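Local coordinates for protein calreticulin, putative (Trypanosoma cruzi, PDB 5HCF) that probably acts as a lectin-like chaperone, its globular domain being built on a legume lectin fold and able to bind carbohydrate and peptide, at residues A[1-6]-A[227-232]; A[66-71]-A[149-154]. One frame throughout, in Å; residues are numbered along the deposited sequence.

Contact 1: residues A[1-6]-A[227-232]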
# COMPACT_ATOMS: atom_id res chain seq x y z
N THR A 1 -7.64 2.87 -18.39
CA THR A 1 -6.82 1.72 -18.01
C THR A 1 -6.03 2.07 -16.75
O THR A 1 -5.81 1.22 -15.89
CB THR A 1 -5.87 1.31 -19.15
OG1 THR A 1 -6.62 1.17 -20.37
CG2 THR A 1 -5.20 -0.01 -18.83
N VAL A 2 -5.60 3.33 -16.65
CA VAL A 2 -4.97 3.82 -15.43
C VAL A 2 -5.94 4.78 -14.77
O VAL A 2 -6.11 5.91 -15.22
CB VAL A 2 -3.63 4.54 -15.69
CG1 VAL A 2 -3.13 5.22 -14.42
CG2 VAL A 2 -2.59 3.56 -16.21
N TYR A 3 -6.58 4.34 -13.69
CA TYR A 3 -7.63 5.12 -13.06
C TYR A 3 -7.10 6.32 -12.29
O TYR A 3 -7.81 7.32 -12.11
CB TYR A 3 -8.45 4.25 -12.11
CG TYR A 3 -9.01 2.99 -12.70
CD1 TYR A 3 -9.85 3.02 -13.81
CD2 TYR A 3 -8.75 1.75 -12.11
CE1 TYR A 3 -10.38 1.86 -14.34
CE2 TYR A 3 -9.28 0.58 -12.63
CZ TYR A 3 -10.10 0.64 -13.74
OH TYR A 3 -10.62 -0.53 -14.26
N PHE A 4 -5.85 6.24 -11.86
CA PHE A 4 -5.38 7.16 -10.84
C PHE A 4 -3.87 7.12 -10.71
O PHE A 4 -3.26 6.05 -10.77
CB PHE A 4 -6.04 6.82 -9.50
CG PHE A 4 -5.62 7.70 -8.36
CD1 PHE A 4 -6.27 8.91 -8.14
CD2 PHE A 4 -4.61 7.32 -7.51
CE1 PHE A 4 -5.89 9.73 -7.09
CE2 PHE A 4 -4.23 8.13 -6.46
CZ PHE A 4 -4.87 9.34 -6.25
N HIS A 5 -3.27 8.29 -10.54
CA HIS A 5 -1.83 8.39 -10.35
C HIS A 5 -1.48 9.62 -9.52
O HIS A 5 -1.38 10.72 -10.04
CB HIS A 5 -1.10 8.45 -11.70
CG HIS A 5 0.39 8.46 -11.57
ND1 HIS A 5 1.23 8.71 -12.64
CD2 HIS A 5 1.20 8.25 -10.51
CE1 HIS A 5 2.48 8.65 -12.24
NE2 HIS A 5 2.49 8.38 -10.95
N GLU A 6 -1.29 9.41 -8.22
CA GLU A 6 -0.87 10.50 -7.34
C GLU A 6 0.64 10.70 -7.41
O GLU A 6 1.40 9.83 -6.99
CB GLU A 6 -1.30 10.23 -5.90
CG GLU A 6 -0.99 11.37 -4.95
CD GLU A 6 -1.59 12.68 -5.40
OE1 GLU A 6 -2.82 12.85 -5.24
OE2 GLU A 6 -0.85 13.54 -5.92
N ILE A 227 1.27 6.85 -6.18
CA ILE A 227 0.15 5.96 -5.93
C ILE A 227 -0.61 5.72 -7.23
O ILE A 227 -1.36 6.58 -7.69
CB ILE A 227 -0.80 6.52 -4.86
CG1 ILE A 227 -0.03 6.73 -3.55
CG2 ILE A 227 -1.98 5.58 -4.64
CD1 ILE A 227 -0.85 7.37 -2.46
N VAL A 228 -0.39 4.55 -7.83
CA VAL A 228 -1.01 4.21 -9.11
C VAL A 228 -2.05 3.11 -8.96
O VAL A 228 -1.85 2.14 -8.25
CB VAL A 228 0.05 3.75 -10.13
CG1 VAL A 228 -0.59 3.53 -11.49
CG2 VAL A 228 1.18 4.76 -10.22
N ILE A 229 -3.18 3.29 -9.65
CA ILE A 229 -4.22 2.27 -9.67
C ILE A 229 -4.79 2.12 -11.08
O ILE A 229 -5.10 3.11 -11.74
CB ILE A 229 -5.35 2.60 -8.67
CG1 ILE A 229 -4.76 2.88 -7.28
CG2 ILE A 229 -6.35 1.46 -8.59
CD1 ILE A 229 -5.78 3.25 -6.23
N GLY A 230 -4.92 0.87 -11.53
CA GLY A 230 -5.39 0.57 -12.87
C GLY A 230 -5.88 -0.86 -13.02
O GLY A 230 -6.05 -1.57 -12.03
N ASP A 231 -6.13 -1.27 -14.26
CA ASP A 231 -6.63 -2.62 -14.52
C ASP A 231 -5.69 -3.43 -15.41
O ASP A 231 -6.05 -4.51 -15.87
CB ASP A 231 -8.03 -2.55 -15.14
CG ASP A 231 -8.05 -1.81 -16.47
OD1 ASP A 231 -6.98 -1.40 -16.95
OD2 ASP A 231 -9.15 -1.63 -17.02
N ASP A 232 -4.51 -2.89 -15.68
CA ASP A 232 -3.51 -3.58 -16.49
C ASP A 232 -2.16 -3.59 -15.79
O ASP A 232 -1.66 -2.54 -15.39
CB ASP A 232 -3.39 -2.93 -17.86
CG ASP A 232 -2.37 -3.62 -18.74
OD1 ASP A 232 -1.16 -3.35 -18.59
OD2 ASP A 232 -2.79 -4.45 -19.59

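Contact 2: residues A[66-71]-A[149-154]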
# COMPACT_ATOMS: atom_id res chain seq x y z
N LYS A 66 -14.87 -8.61 -13.04
CA LYS A 66 -14.31 -9.43 -14.11
C LYS A 66 -13.11 -8.77 -14.79
O LYS A 66 -12.87 -8.95 -15.98
CB LYS A 66 -15.38 -9.82 -15.13
CG LYS A 66 -16.38 -10.86 -14.62
CD LYS A 66 -17.31 -11.31 -15.76
CE LYS A 66 -18.22 -12.44 -15.28
NZ LYS A 66 -17.41 -13.69 -15.05
N LYS A 67 -12.35 -8.02 -14.00
CA LYS A 67 -11.24 -7.22 -14.49
C LYS A 67 -10.14 -7.19 -13.44
O LYS A 67 -10.39 -7.43 -12.25
CB LYS A 67 -11.68 -5.80 -14.84
CG LYS A 67 -12.68 -5.72 -15.97
CD LYS A 67 -13.26 -4.32 -16.09
CE LYS A 67 -12.19 -3.31 -16.47
NZ LYS A 67 -11.58 -3.63 -17.80
N SER A 68 -8.91 -6.94 -13.88
CA SER A 68 -7.78 -6.84 -12.96
C SER A 68 -7.81 -5.53 -12.18
O SER A 68 -8.41 -4.54 -12.61
CB SER A 68 -6.46 -6.97 -13.71
OG SER A 68 -6.18 -8.33 -14.02
N LEU A 69 -7.15 -5.54 -11.03
CA LEU A 69 -6.94 -4.32 -10.27
C LEU A 69 -5.50 -4.32 -9.78
O LEU A 69 -5.06 -5.25 -9.12
CB LEU A 69 -7.92 -4.21 -9.10
CG LEU A 69 -7.79 -2.93 -8.26
CD1 LEU A 69 -8.24 -1.73 -9.07
CD2 LEU A 69 -8.60 -3.04 -6.98
N VAL A 70 -4.77 -3.27 -10.14
CA VAL A 70 -3.36 -3.16 -9.77
C VAL A 70 -3.13 -1.90 -8.94
O VAL A 70 -3.50 -0.79 -9.35
CB VAL A 70 -2.45 -3.13 -11.00
CG1 VAL A 70 -0.98 -3.16 -10.58
CG2 VAL A 70 -2.76 -4.31 -11.92
N VAL A 71 -2.49 -2.08 -7.78
CA VAL A 71 -2.16 -0.98 -6.89
C VAL A 71 -0.65 -0.88 -6.72
O VAL A 71 0.02 -1.88 -6.48
CB VAL A 71 -2.80 -1.15 -5.49
CG1 VAL A 71 -2.84 0.19 -4.75
CG2 VAL A 71 -4.19 -1.73 -5.61
N THR A 149 3.78 -3.13 -5.24
CA THR A 149 2.77 -3.27 -6.28
C THR A 149 1.96 -4.54 -6.07
O THR A 149 2.52 -5.61 -5.81
CB THR A 149 3.41 -3.30 -7.69
OG1 THR A 149 4.25 -2.16 -7.86
CG2 THR A 149 2.34 -3.31 -8.75
N LEU A 150 0.64 -4.43 -6.20
CA LEU A 150 -0.25 -5.56 -6.01
C LEU A 150 -1.16 -5.76 -7.21
O LEU A 150 -1.84 -4.82 -7.65
CB LEU A 150 -1.10 -5.38 -4.75
CG LEU A 150 -2.07 -6.54 -4.47
CD1 LEU A 150 -1.30 -7.84 -4.34
CD2 LEU A 150 -2.90 -6.28 -3.23
N HIS A 151 -1.17 -6.97 -7.73
CA HIS A 151 -2.09 -7.35 -8.79
C HIS A 151 -3.14 -8.30 -8.24
O HIS A 151 -2.81 -9.42 -7.83
CB HIS A 151 -1.35 -7.98 -9.96
CG HIS A 151 -2.25 -8.41 -11.08
ND1 HIS A 151 -1.89 -9.38 -12.00
CD2 HIS A 151 -3.50 -8.01 -11.43
CE1 HIS A 151 -2.87 -9.55 -12.87
NE2 HIS A 151 -3.86 -8.73 -12.55
N ILE A 152 -4.39 -7.85 -8.22
CA ILE A 152 -5.53 -8.71 -7.93
C ILE A 152 -6.24 -9.05 -9.23
O ILE A 152 -6.89 -8.19 -9.84
CB ILE A 152 -6.53 -8.06 -6.96
CG1 ILE A 152 -5.80 -7.59 -5.70
CG2 ILE A 152 -7.64 -9.02 -6.59
CD1 ILE A 152 -5.40 -8.71 -4.79
N ALA A 153 -6.13 -10.30 -9.66
CA ALA A 153 -6.67 -10.74 -10.95
C ALA A 153 -8.09 -11.28 -10.81
O ALA A 153 -8.53 -11.66 -9.72
CB ALA A 153 -5.76 -11.78 -11.57
N ALA A 154 -8.82 -11.32 -11.93
CA ALA A 154 -10.23 -11.71 -11.92
C ALA A 154 -10.42 -13.21 -11.79
O ALA A 154 -11.55 -13.69 -11.65
CB ALA A 154 -10.91 -11.21 -13.19
O HOH W 1 -9.60 -7.61 -9.82
O HOH W 2 -8.00 -10.35 -14.09

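Contact 1: residues A[1-6]-A[227-232]
F4 and I229 face each other as a hydrogen-bonded antiparallel pair, and the backbone ladder runs out from them. I229 N gives a bond of 3.0 Å to F4 O, and E6 N one of 2.9 Å to I227 O, returned only weakly by I227 N to E6 O. On the other side of I229 the regular spacing breaks: Y3 N and F4 N both point at I229 O, each in a weak bond, Y3 N at 2.7 Å. Beyond this point D231 N donates to T1 O at 3.0 Å.

Apolar contacts form on both faces. The F4 ring, its CG anti to the backbone N (chi1 180°), lies alongside I227, CE2 being 3.9 Å from I227 CG2; a flat, apolar ring suits this buried place, where F58 meets it edge-to-face and P59 also touches it. On the face of V2, H5 and V228, V228 CG2 lies 3.5 Å from H5 CD2, while H5 NE2 bonds to D226. Glycine suits position 230, since T1 O is only 3.1 Å from G230 CA and a CB would clash with it.

At the polar end Y3 and D231 cross at about a right angle, Y3 CD2 resting 3.6 Å from G230 CA. Two residues, Y3 and F4, set opposite the single I229 make a classic beta bulge, here in the N-terminal strand 2-6, which pairs with strand 223-230 of a legume-lectin-like sheet.

Contact 2: residues A[66-71]-A[149-154]
H151, next to the last residue of strand 145-152, reaches across to S68, just before strand 69-76 begins. From H151 CB, on the face shared with V70, CG stands anti to the backbone N (chi1 179°). CD2 then passes V70 CG2 at 3.8 Å, the two side chains meeting at a slant. At the tip NE2 meets S68 OG at 2.8 Å, with the hydroxyl at the ring edge and in its plane; either partner could be the donor. Histidine suits this place because its ring offers both a carbon to the valine and a nitrogen to the serine.

S68 OG has a further partner, a water 2.7 Å away, which in addition takes the N-H of A154, while a second water donates to both K67 O and I152 O. Past the last direct backbone bond, these waters link the two chain segments.

Deeper in, L69 and I152 exchange backbone bonds, as do V71 and L150, L150 N lying 2.6 Å from V71 O. Beta-branched V70 suits the extended backbone between them; its CG1 touches T149 CG2 at 3.8 Å. Leucines and V71 turn to the opposite face, where L150 and V71 both touch L107 of strand 107-114. Such an antiparallel pair, packed through one face onto a second sheet, is characteristic of the beta sandwich of the legume lectin fold.

Strands 223-230 and 69-76 are neighbours, which places contact 1 and contact 2 in one antiparallel sheet with their centres about 11 Å apart. The strand order through them is 2-6, 223-230, 69-76, 145-152. G230 O lies 2.8 Å from V70 N, a probable hydrogen bond that carries the ladder from one contact to the next. Beside it, D231 OD2 is 3.2 Å from K67 NZ, a long and weak ion pair, and D231 CB packs against S68 O. Along the chain, contact 2 is nested within the loop closed by contact 1. Helix 233-243, following directly after 227-232, touches V2, H5 and V228 in contact 1 and V70 and H151 in contact 2.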